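Long-range contacts in seryl-tRNA synthetase (Pyrococcus horikoshii, PDB 2ZR2), which probably catalyses the ATP-dependent attachment of serine to tRNA(Ser), and to tRNA(Sec), as a homodimeric class II aminoacyl-tRNA synthetase: residues Lys160-Leu165 with Lys294-Val299; Phe302-Gln307 with Asn404-Ala409; Lys322-Ala327 with Val372-Cys377. All coordinates share one frame; numbering follows the deposited sequence.

Contact 1 (Lys160-Leu165 with Lys294-Val299). With AMP (adenosine monophosphate), chain C; SO4 (sulfate ion), chain E.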
loop_
_atom_site.group_PDB
_atom_site.type_symbol
_atom_site.label_atom_id
_atom_site.label_comp_id
_atom_site.label_asym_id
_atom_site.label_seq_id
_atom_site.Cartn_x
_atom_site.Cartn_y
_atom_site.Cartn_z
ATOM N N LYS A 160 11.335 -23.896 18.291
ATOM C CA LYS A 160 11.908 -23.263 17.110
ATOM C C LYS A 160 11.537 -21.786 16.934
ATOM O O LYS A 160 10.583 -21.284 17.535
ATOM C CB LYS A 160 11.499 -24.049 15.863
ATOM C CG LYS A 160 11.818 -25.537 15.938
ATOM C CD LYS A 160 11.704 -26.219 14.565
ATOM C CE LYS A 160 12.099 -27.703 14.593
ATOM N NZ LYS A 160 11.127 -28.567 15.354
ATOM N N LEU A 161 12.315 -21.087 16.121
ATOM C CA LEU A 161 12.030 -19.689 15.837
ATOM C C LEU A 161 10.929 -19.643 14.782
ATOM O O LEU A 161 10.778 -20.578 13.981
ATOM C CB LEU A 161 13.262 -19.009 15.290
ATOM C CG LEU A 161 14.297 -18.714 16.357
ATOM C CD1 LEU A 161 15.553 -18.227 15.634
ATOM C CD2 LEU A 161 13.747 -17.672 17.377
ATOM N N HIS A 162 10.174 -18.551 14.758
ATOM C CA HIS A 162 9.076 -18.453 13.810
ATOM C C HIS A 162 9.497 -18.577 12.342
ATOM O O HIS A 162 8.786 -19.192 11.534
ATOM C CB HIS A 162 8.275 -17.154 14.043
ATOM C CG HIS A 162 8.778 -15.975 13.279
ATOM N ND1 HIS A 162 9.819 -15.189 13.718
ATOM C CD2 HIS A 162 8.399 -15.466 12.085
ATOM C CE1 HIS A 162 10.062 -14.246 12.824
ATOM N NE2 HIS A 162 9.215 -14.394 11.824
ATOM N N VAL A 163 10.647 -18.011 11.991
ATOM C CA VAL A 163 11.117 -18.085 10.610
ATOM C C VAL A 163 11.211 -19.553 10.173
ATOM O O VAL A 163 10.743 -19.918 9.097
ATOM C CB VAL A 163 12.503 -17.432 10.452
ATOM C CG1 VAL A 163 12.751 -17.125 9.006
ATOM C CG2 VAL A 163 12.603 -16.169 11.311
ATOM N N ASP A 164 11.799 -20.395 11.018
ATOM C CA ASP A 164 11.943 -21.811 10.709
ATOM C C ASP A 164 10.590 -22.469 10.640
ATOM O O ASP A 164 10.345 -23.319 9.780
ATOM C CB ASP A 164 12.819 -22.505 11.754
ATOM C CG ASP A 164 14.250 -21.971 11.753
ATOM O OD1 ASP A 164 14.886 -21.999 10.670
ATOM O OD2 ASP A 164 14.741 -21.520 12.821
ATOM N N LEU A 165 9.696 -22.081 11.537
ATOM C CA LEU A 165 8.359 -22.655 11.517
ATOM C C LEU A 165 7.636 -22.358 10.193
ATOM O O LEU A 165 7.099 -23.258 9.553
ATOM C CB LEU A 165 7.562 -22.144 12.715
ATOM C CG LEU A 165 7.920 -22.952 13.964
ATOM C CD1 LEU A 165 7.433 -22.257 15.207
ATOM C CD2 LEU A 165 7.316 -24.356 13.842
ATOM N N LYS A 294 15.042 -12.772 11.328
ATOM C CA LYS A 294 14.923 -12.550 9.871
ATOM C C LYS A 294 13.697 -13.026 9.059
ATOM O O LYS A 294 13.811 -13.324 7.859
ATOM C CB LYS A 294 16.215 -13.027 9.170
ATOM C CG LYS A 294 17.371 -12.011 9.235
ATOM C CD LYS A 294 18.280 -12.088 8.007
ATOM C CE LYS A 294 19.156 -10.843 7.893
ATOM N NZ LYS A 294 20.016 -10.818 6.670
ATOM N N GLY A 295 12.531 -13.046 9.703
ATOM C CA GLY A 295 11.308 -13.449 9.026
ATOM C C GLY A 295 10.328 -12.298 8.826
ATOM O O GLY A 295 10.603 -11.376 8.063
ATOM N N ILE A 296 9.193 -12.343 9.516
ATOM C CA ILE A 296 8.175 -11.297 9.403
ATOM C C ILE A 296 7.943 -10.494 10.681
ATOM O O ILE A 296 6.852 -9.957 10.900
ATOM C CB ILE A 296 6.822 -11.888 8.973
ATOM C CG1 ILE A 296 6.362 -12.929 10.004
ATOM C CG2 ILE A 296 6.937 -12.468 7.562
ATOM C CD1 ILE A 296 4.985 -13.584 9.692
ATOM N N PHE A 297 8.962 -10.408 11.527
ATOM C CA PHE A 297 8.841 -9.660 12.774
ATOM C C PHE A 297 9.010 -8.166 12.535
ATOM O O PHE A 297 8.251 -7.359 13.060
ATOM C CB PHE A 297 9.896 -10.106 13.782
ATOM C CG PHE A 297 9.747 -9.457 15.120
ATOM C CD1 PHE A 297 8.654 -9.764 15.938
ATOM C CD2 PHE A 297 10.664 -8.492 15.548
ATOM C CE1 PHE A 297 8.465 -9.117 17.172
ATOM C CE2 PHE A 297 10.492 -7.834 16.779
ATOM C CZ PHE A 297 9.382 -8.150 17.595
ATOM N N ARG A 298 10.028 -7.807 11.761
ATOM C CA ARG A 298 10.306 -6.417 11.457
ATOM C C ARG A 298 10.503 -6.310 9.949
ATOM O O ARG A 298 11.613 -6.459 9.436
ATOM C CB ARG A 298 11.566 -5.945 12.201
ATOM C CG ARG A 298 11.917 -4.492 11.891
ATOM C CD ARG A 298 13.197 -4.009 12.559
ATOM N NE ARG A 298 13.052 -3.910 14.006
ATOM C CZ ARG A 298 13.406 -4.866 14.854
ATOM N NH1 ARG A 298 13.939 -5.999 14.402
ATOM N NH2 ARG A 298 13.210 -4.695 16.153
ATOM N N VAL A 299 9.418 -6.025 9.241
ATOM C CA VAL A 299 9.466 -5.945 7.790
ATOM C C VAL A 299 9.014 -4.596 7.258
ATOM O O VAL A 299 8.609 -3.723 8.012
ATOM C CB VAL A 299 8.562 -7.032 7.190
ATOM C CG1 VAL A 299 9.134 -8.402 7.467
ATOM C CG2 VAL A 299 7.181 -6.943 7.831
HETATM P P AMP C . 3.944 1.653 16.389
HETATM O O1P AMP C . 3.427 1.746 17.769
HETATM O O2P AMP C . 3.035 2.037 15.123
HETATM O O3P AMP C . 5.532 1.700 16.049
HETATM O "O5'" AMP C . 3.832 0.055 16.133
HETATM C "C5'" AMP C . 2.739 -0.694 16.670
HETATM C "C4'" AMP C . 2.849 -2.165 16.302
HETATM O "O4'" AMP C . 2.960 -2.331 14.875
HETATM C "C3'" AMP C . 4.107 -2.823 16.863
HETATM O "O3'" AMP C . 3.895 -3.171 18.233
HETATM C "C2'" AMP C . 4.122 -4.092 16.047
HETATM O "O2'" AMP C . 3.116 -4.995 16.514
HETATM C "C1'" AMP C . 3.763 -3.564 14.645
HETATM N N9 AMP C . 4.994 -3.178 13.894
HETATM C C8 AMP C . 5.650 -2.005 13.972
HETATM N N7 AMP C . 6.675 -2.019 13.113
HETATM C C5 AMP C . 6.672 -3.199 12.498
HETATM C C6 AMP C . 7.475 -3.782 11.521
HETATM N N6 AMP C . 8.499 -3.117 11.014
HETATM N N1 AMP C . 7.194 -5.033 11.087
HETATM C C2 AMP C . 6.152 -5.719 11.581
HETATM N N3 AMP C . 5.369 -5.179 12.521
HETATM C C4 AMP C . 5.607 -3.933 12.992
HETATM S S SO4 E . 15.895 -8.064 16.614
HETATM O O1 SO4 E . 15.832 -7.788 15.167
HETATM O O2 SO4 E . 15.521 -9.475 16.848
HETATM O O3 SO4 E . 17.255 -7.811 17.128
HETATM O O4 SO4 E . 14.953 -7.167 17.305
#
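Val163, in the first turn of helix 162-168, meets Lys294 at its backbone: methyl CG2 of Val163 lies 4.0 Å from Lys294 C, while CB of the lysine points away from the helix. The same methyl comes nearer to Gly295, with Val163 CG2 3.5 Å from Gly295 N. Lacking a side chain, Gly295 can bring its CA to 3.6 Å from NE2 of His162. Ile296 supplies the polar link: Ile296 N donates to His162 NE2 at 3.1 Å, with 160° at the hydrogen, and the donor sits at the edge of the imidazole, only 4° out of its plane. A chi1 of 89°, with CG between the backbone N and the carbonyl carbon, turns the His162 ring to this N-H, and Ile296 CG1 packs 3.7 Å from His162 NE2. The loop that carries Gly295 and Ile296 joins antiparallel strands 273-282 and 301-311, as the motif 2 loop does in class II synthetases. Phe297 turns its ring away toward helix 410-420, where Arg412 makes a cation-pi contact with the ring and a hydrogen bond to Phe297 O. Arg298 meets a sulfate, probably from the crystallisation liquor, with NH1 2.7 Å from sulfate O1. Val299 reads the adenine edge: its N donates to AMP N1 at 3.1 Å, and its O accepts a weak bond from AMP N6.

Contact 2 (Phe302-Gln307 with Asn404-Ala409). With AMP (adenosine monophosphate), chain C.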
loop_
_atom_site.group_PDB
_atom_site.type_symbol
_atom_site.label_atom_id
_atom_site.label_comp_id
_atom_site.label_asym_id
_atom_site.label_seq_id
_atom_site.Cartn_x
_atom_site.Cartn_y
_atom_site.Cartn_z
ATOM N N PHE A 302 3.161 -4.640 6.626
ATOM C CA PHE A 302 2.374 -5.519 7.484
ATOM C C PHE A 302 0.973 -4.966 7.617
ATOM O O PHE A 302 0.736 -3.790 7.362
ATOM C CB PHE A 302 2.985 -5.685 8.879
ATOM C CG PHE A 302 3.258 -4.393 9.590
ATOM C CD1 PHE A 302 4.344 -3.603 9.232
ATOM C CD2 PHE A 302 2.437 -3.967 10.630
ATOM C CE1 PHE A 302 4.610 -2.398 9.906
ATOM C CE2 PHE A 302 2.694 -2.762 11.312
ATOM C CZ PHE A 302 3.783 -1.980 10.945
ATOM N N HIS A 303 0.052 -5.835 8.002
ATOM C CA HIS A 303 -1.341 -5.470 8.189
ATOM C C HIS A 303 -1.576 -5.169 9.654
ATOM O O HIS A 303 -1.014 -5.827 10.534
ATOM C CB HIS A 303 -2.201 -6.627 7.746
ATOM C CG HIS A 303 -2.060 -6.942 6.299
ATOM N ND1 HIS A 303 -2.357 -8.180 5.771
ATOM C CD2 HIS A 303 -1.680 -6.166 5.254
ATOM C CE1 HIS A 303 -2.163 -8.155 4.463
ATOM N NE2 HIS A 303 -1.751 -6.944 4.124
ATOM N N LYS A 304 -2.383 -4.157 9.930
ATOM C CA LYS A 304 -2.661 -3.809 11.310
ATOM C C LYS A 304 -4.019 -3.175 11.539
ATOM O O LYS A 304 -4.414 -2.228 10.861
ATOM C CB LYS A 304 -1.581 -2.883 11.858
ATOM C CG LYS A 304 -1.855 -2.446 13.296
ATOM C CD LYS A 304 -0.644 -1.786 13.965
ATOM C CE LYS A 304 -0.224 -0.514 13.242
ATOM N NZ LYS A 304 -1.405 0.368 12.984
ATOM N N VAL A 305 -4.737 -3.733 12.501
ATOM C CA VAL A 305 -6.038 -3.229 12.895
ATOM C C VAL A 305 -5.711 -2.243 14.015
ATOM O O VAL A 305 -5.113 -2.627 15.020
ATOM C CB VAL A 305 -6.902 -4.370 13.431
ATOM C CG1 VAL A 305 -8.203 -3.830 13.975
ATOM C CG2 VAL A 305 -7.155 -5.385 12.317
ATOM N N GLU A 306 -6.077 -0.976 13.849
ATOM C CA GLU A 306 -5.738 0.023 14.859
ATOM C C GLU A 306 -6.914 0.681 15.570
ATOM O O GLU A 306 -7.950 0.956 14.974
ATOM C CB GLU A 306 -4.852 1.104 14.229
ATOM C CG GLU A 306 -4.380 2.172 15.180
ATOM C CD GLU A 306 -3.012 1.894 15.769
ATOM O OE1 GLU A 306 -2.706 0.716 16.052
ATOM O OE2 GLU A 306 -2.241 2.867 15.965
ATOM N N GLN A 307 -6.746 0.926 16.863
ATOM C CA GLN A 307 -7.779 1.578 17.641
ATOM C C GLN A 307 -7.427 3.050 17.674
ATOM O O GLN A 307 -6.293 3.415 18.001
ATOM C CB GLN A 307 -7.796 1.097 19.102
ATOM C CG GLN A 307 -8.036 -0.381 19.386
ATOM C CD GLN A 307 -7.875 -0.674 20.882
ATOM O OE1 GLN A 307 -8.641 -0.184 21.704
ATOM N NE2 GLN A 307 -6.863 -1.456 21.232
ATOM N N ASN A 404 -4.275 6.157 20.489
ATOM C CA ASN A 404 -4.187 5.088 19.504
ATOM C C ASN A 404 -3.596 3.865 20.167
ATOM O O ASN A 404 -2.853 3.952 21.143
ATOM C CB ASN A 404 -3.317 5.514 18.315
ATOM C CG ASN A 404 -1.854 5.640 18.683
ATOM O OD1 ASN A 404 -1.201 4.643 18.984
ATOM N ND2 ASN A 404 -1.331 6.860 18.660
ATOM N N SER A 405 -3.941 2.711 19.635
ATOM C CA SER A 405 -3.434 1.477 20.168
ATOM C C SER A 405 -3.630 0.365 19.181
ATOM O O SER A 405 -4.651 0.267 18.504
ATOM C CB SER A 405 -4.145 1.124 21.466
ATOM O OG SER A 405 -3.831 -0.200 21.860
ATOM N N THR A 406 -2.629 -0.482 19.094
ATOM C CA THR A 406 -2.699 -1.610 18.201
ATOM C C THR A 406 -3.862 -2.438 18.696
ATOM O O THR A 406 -4.224 -2.351 19.863
ATOM C CB THR A 406 -1.421 -2.454 18.330
ATOM O OG1 THR A 406 -0.283 -1.604 18.196
ATOM C CG2 THR A 406 -1.369 -3.542 17.274
ATOM N N ALA A 407 -4.480 -3.195 17.802
ATOM C CA ALA A 407 -5.527 -4.135 18.195
ATOM C C ALA A 407 -4.735 -5.402 17.880
ATOM O O ALA A 407 -4.421 -6.204 18.756
ATOM C CB ALA A 407 -6.744 -4.024 17.300
ATOM N N ILE A 408 -4.379 -5.544 16.611
ATOM C CA ILE A 408 -3.563 -6.651 16.163
ATOM C C ILE A 408 -2.825 -6.270 14.896
ATOM O O ILE A 408 -3.408 -5.762 13.933
ATOM C CB ILE A 408 -4.374 -7.903 15.857
ATOM C CG1 ILE A 408 -4.871 -8.529 17.152
ATOM C CG2 ILE A 408 -3.498 -8.917 15.115
ATOM C CD1 ILE A 408 -5.718 -9.784 16.925
ATOM N N ALA A 409 -1.522 -6.488 14.919
ATOM C CA ALA A 409 -0.703 -6.235 13.760
ATOM C C ALA A 409 -0.419 -7.696 13.439
ATOM O O ALA A 409 0.268 -8.378 14.186
ATOM C CB ALA A 409 0.549 -5.494 14.161
HETATM P P AMP C . 3.944 1.653 16.389
HETATM O O1P AMP C . 3.427 1.746 17.769
HETATM O O2P AMP C . 3.035 2.037 15.123
HETATM O O3P AMP C . 5.532 1.700 16.049
HETATM O "O5'" AMP C . 3.832 0.055 16.133
HETATM C "C5'" AMP C . 2.739 -0.694 16.670
HETATM C "C4'" AMP C . 2.849 -2.165 16.302
HETATM O "O4'" AMP C . 2.960 -2.331 14.875
HETATM C "C3'" AMP C . 4.107 -2.823 16.863
HETATM O "O3'" AMP C . 3.895 -3.171 18.233
HETATM C "C2'" AMP C . 4.122 -4.092 16.047
HETATM O "O2'" AMP C . 3.116 -4.995 16.514
HETATM C "C1'" AMP C . 3.763 -3.564 14.645
HETATM N N9 AMP C . 4.994 -3.178 13.894
HETATM C C8 AMP C . 5.650 -2.005 13.972
HETATM N N7 AMP C . 6.675 -2.019 13.113
HETATM C C5 AMP C . 6.672 -3.199 12.498
HETATM C C6 AMP C . 7.475 -3.782 11.521
HETATM N N6 AMP C . 8.499 -3.117 11.014
HETATM N N1 AMP C . 7.194 -5.033 11.087
HETATM C C2 AMP C . 6.152 -5.719 11.581
HETATM N N3 AMP C . 5.369 -5.179 12.521
HETATM C C4 AMP C . 5.607 -3.933 12.992
#
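Phe302 and Ala409 adjoin, with Phe302 CD2 4.3 Å from Ala409 CB, and both touch AMP from strands that belong to motifs 2 and 3 of the class II synthetase core. These strands are antiparallel: the axes of 302-307 and 404-406 lie at 147°. The adenine spreads over one face of the Phe302 ring, where CZ of Phe302 lies 3.4 Å from AMP C4, and Ala409 CB faces the ribose. A serine in place of Phe302 would probably leave that side of the base without its aromatic platform, freer to shift.

Beside them, Lys304 and Thr406 cross at about a right angle, Lys304 CD lying 3.8 Å from Thr406 CG2. Bends at chi3 and chi4 of Lys304 turn NZ along its own strand to the Glu306 carboxylate, where it makes a weak hydrogen bond, part of a salt bridge, to OE1; Thr252 is its stronger partner. Glu306 and Thr406, predicted to bind serine, form a non-hydrogen-bonded pair on the face that also carries Lys304 and Ala409.

Behind this shell, a classic beta bulge shifts the register: Ala407 and Ile408 both face Val305. Val305 N donates to Ile408 O at 2.8 Å, whereas Val305 O accepts from Ala407 N at 2.9 Å and only weakly from Ile408 N. Past the bulge, Gln307 and Ser405 exchange two backbone bonds. Thr406 O is gripped twice, by Ser405 OG at 3.0 Å and by Gln307 NE2 at 3.1 Å, the amide nitrogen standing 40° out of the carbonyl plane.

Contact 3 (Lys322-Ala327 with Val372-Cys377). With AMP (adenosine monophosphate), chain C.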
loop_
_atom_site.group_PDB
_atom_site.type_symbol
_atom_site.label_atom_id
_atom_site.label_comp_id
_atom_site.label_asym_id
_atom_site.label_seq_id
_atom_site.Cartn_x
_atom_site.Cartn_y
_atom_site.Cartn_z
ATOM N N LYS A 322 -8.454 1.947 28.719
ATOM C CA LYS A 322 -9.401 1.011 28.114
ATOM C C LYS A 322 -8.856 0.345 26.863
ATOM O O LYS A 322 -8.971 -0.880 26.712
ATOM C CB LYS A 322 -10.722 1.689 27.756
ATOM C CG LYS A 322 -11.621 2.029 28.921
ATOM C CD LYS A 322 -12.899 2.678 28.412
ATOM C CE LYS A 322 -13.652 3.383 29.526
ATOM N NZ LYS A 322 -14.793 4.206 29.013
ATOM N N ILE A 323 -8.268 1.140 25.968
ATOM C CA ILE A 323 -7.737 0.579 24.732
ATOM C C ILE A 323 -6.637 -0.447 24.987
ATOM O O ILE A 323 -6.653 -1.530 24.379
ATOM C CB ILE A 323 -7.233 1.679 23.740
ATOM C CG1 ILE A 323 -6.158 2.539 24.386
ATOM C CG2 ILE A 323 -8.388 2.537 23.277
ATOM C CD1 ILE A 323 -5.675 3.661 23.471
ATOM N N ILE A 324 -5.691 -0.142 25.873
ATOM C CA ILE A 324 -4.634 -1.128 26.152
ATOM C C ILE A 324 -5.231 -2.480 26.606
ATOM O O ILE A 324 -4.724 -3.544 26.246
ATOM C CB ILE A 324 -3.638 -0.630 27.230
ATOM C CG1 ILE A 324 -2.491 -1.633 27.384
ATOM C CG2 ILE A 324 -4.345 -0.454 28.561
ATOM C CD1 ILE A 324 -1.640 -1.805 26.148
ATOM N N ARG A 325 -6.317 -2.424 27.373
ATOM C CA ARG A 325 -6.982 -3.619 27.855
ATOM C C ARG A 325 -7.732 -4.279 26.710
ATOM O O ARG A 325 -7.934 -5.498 26.706
ATOM C CB ARG A 325 -7.974 -3.271 28.966
ATOM C CG ARG A 325 -7.388 -2.509 30.145
ATOM C CD ARG A 325 -6.899 -3.417 31.269
ATOM N NE ARG A 325 -6.302 -2.640 32.364
ATOM C CZ ARG A 325 -5.842 -3.165 33.500
ATOM N NH1 ARG A 325 -5.902 -4.478 33.717
ATOM N NH2 ARG A 325 -5.311 -2.373 34.421
ATOM N N ASN A 326 -8.180 -3.482 25.749
ATOM C CA ASN A 326 -8.897 -4.056 24.614
ATOM C C ASN A 326 -7.932 -4.938 23.861
ATOM O O ASN A 326 -8.303 -6.009 23.394
ATOM C CB ASN A 326 -9.411 -2.975 23.669
ATOM C CG ASN A 326 -10.500 -2.144 24.285
ATOM O OD1 ASN A 326 -11.439 -2.676 24.870
ATOM N ND2 ASN A 326 -10.389 -0.826 24.151
ATOM N N ALA A 327 -6.687 -4.474 23.759
ATOM C CA ALA A 327 -5.640 -5.212 23.069
ATOM C C ALA A 327 -5.264 -6.440 23.886
ATOM O O ALA A 327 -5.053 -7.523 23.336
ATOM C CB ALA A 327 -4.430 -4.318 22.857
ATOM N N VAL A 372 2.078 -4.968 20.698
ATOM C CA VAL A 372 1.100 -3.876 20.567
ATOM C C VAL A 372 1.543 -2.664 21.365
ATOM O O VAL A 372 2.327 -2.772 22.304
ATOM C CB VAL A 372 -0.378 -4.228 21.015
ATOM C CG1 VAL A 372 -0.604 -5.704 21.028
ATOM C CG2 VAL A 372 -0.706 -3.591 22.338
ATOM N N SER A 373 1.035 -1.501 20.984
ATOM C CA SER A 373 1.386 -0.283 21.693
ATOM C C SER A 373 0.206 0.698 21.787
ATOM O O SER A 373 -0.454 0.995 20.785
ATOM C CB SER A 373 2.581 0.368 21.012
ATOM O OG SER A 373 3.051 1.445 21.793
ATOM N N ALA A 374 -0.062 1.172 23.006
ATOM C CA ALA A 374 -1.149 2.117 23.281
ATOM C C ALA A 374 -0.578 3.435 23.800
ATOM O O ALA A 374 0.131 3.462 24.802
ATOM C CB ALA A 374 -2.106 1.529 24.311
ATOM N N SER A 375 -0.901 4.535 23.132
ATOM C CA SER A 375 -0.382 5.827 23.550
ATOM C C SER A 375 -1.470 6.870 23.745
ATOM O O SER A 375 -2.463 6.895 23.017
ATOM C CB SER A 375 0.608 6.362 22.504
ATOM O OG SER A 375 1.449 5.334 22.005
ATOM N N ASN A 376 -1.290 7.719 24.748
ATOM C CA ASN A 376 -2.214 8.809 24.958
ATOM C C ASN A 376 -1.435 9.989 24.391
ATOM O O ASN A 376 -0.358 10.352 24.884
ATOM C CB ASN A 376 -2.499 9.043 26.438
ATOM C CG ASN A 376 -3.535 10.147 26.660
ATOM O OD1 ASN A 376 -3.586 11.121 25.904
ATOM N ND2 ASN A 376 -4.355 10.003 27.703
ATOM N N CYS A 377 -1.963 10.590 23.343
ATOM C CA CYS A 377 -1.260 11.708 22.737
ATOM C C CYS A 377 -1.718 13.051 23.262
ATOM O O CYS A 377 -1.192 14.083 22.846
ATOM C CB CYS A 377 -1.450 11.660 21.224
ATOM S SG CYS A 377 -1.000 10.053 20.547
HETATM P P AMP C . 3.944 1.653 16.389
HETATM O O1P AMP C . 3.427 1.746 17.769
HETATM O O2P AMP C . 3.035 2.037 15.123
HETATM O O3P AMP C . 5.532 1.700 16.049
HETATM O "O5'" AMP C . 3.832 0.055 16.133
HETATM C "C5'" AMP C . 2.739 -0.694 16.670
HETATM C "C4'" AMP C . 2.849 -2.165 16.302
HETATM O "O4'" AMP C . 2.960 -2.331 14.875
HETATM C "C3'" AMP C . 4.107 -2.823 16.863
HETATM O "O3'" AMP C . 3.895 -3.171 18.233
HETATM C "C2'" AMP C . 4.122 -4.092 16.047
HETATM O "O2'" AMP C . 3.116 -4.995 16.514
HETATM C "C1'" AMP C . 3.763 -3.564 14.645
HETATM N N9 AMP C . 4.994 -3.178 13.894
HETATM C C8 AMP C . 5.650 -2.005 13.972
HETATM N N7 AMP C . 6.675 -2.019 13.113
HETATM C C5 AMP C . 6.672 -3.199 12.498
HETATM C C6 AMP C . 7.475 -3.782 11.521
HETATM N N6 AMP C . 8.499 -3.117 11.014
HETATM N N1 AMP C . 7.194 -5.033 11.087
HETATM C C2 AMP C . 6.152 -5.719 11.581
HETATM N N3 AMP C . 5.369 -5.179 12.521
HETATM C C4 AMP C . 5.607 -3.933 12.992
#
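Helix 322-327 runs almost antiparallel to strand 372-377, at 171° with axes 8.2 Å apart, and the backbones come nearest at Ile324 and Ala374, whose CA atoms are 5.6 Å apart. The interface between them is wholly apolar. Ala374 points its CB toward the helix and receives two isoleucines: Ile324 CD1 lies 3.8 Å from Ala374 CB, and Ile323 CG1 lies 4.2 Å from the same methyl. The CB of Ile324 does not aim straight at the strand, but with CG1 anti to the backbone N (chi1 -175°) and a turn at chi2 (63°), CD1 folds inward against Ala374. One helical turn after Ile323, Ala327 CB packs 3.8 Å from Val372 CG2, a methyl that also meets Ile324 CD1. Between these inward residues, Ser373 projects from the other face of the strand, toward the nucleotide, with Ser373 CB 3.6 Å from AMP O1P. The contact is thus the helix-on-sheet packing behind the ATP site of the class II core. Strands 354-362 and 398-406 flank strand 367-378: Tyr356 and Ile358 pack on Ile324 and Val372, respectively, while Ser405 touches Ile323 and Ala374.

Contacts 2 and 3 are close neighbours, with centres 10 Å apart; contact 1 lies about 19 Å from contact 2 and 25 Å from contact 3, centre to centre. Along the chain contact 1 closes first, just ahead of strand 301-311, where contact 2 opens; contact 3 is nested inside the loop that contact 2 closes. Strands 398-406 and 367-378 are antiparallel neighbours in the core, so contacts 2 and 3 touch directly, through Asn404 O to Ser375 N at 2.8 Å, for instance. Each contact has at least one segment at AMP: 294-299 at the base edge, both segments of contact 2 at the base face and ribose, and 372-377 beside the ribose and phosphate, with 160-165 and helix 322-327 packed behind.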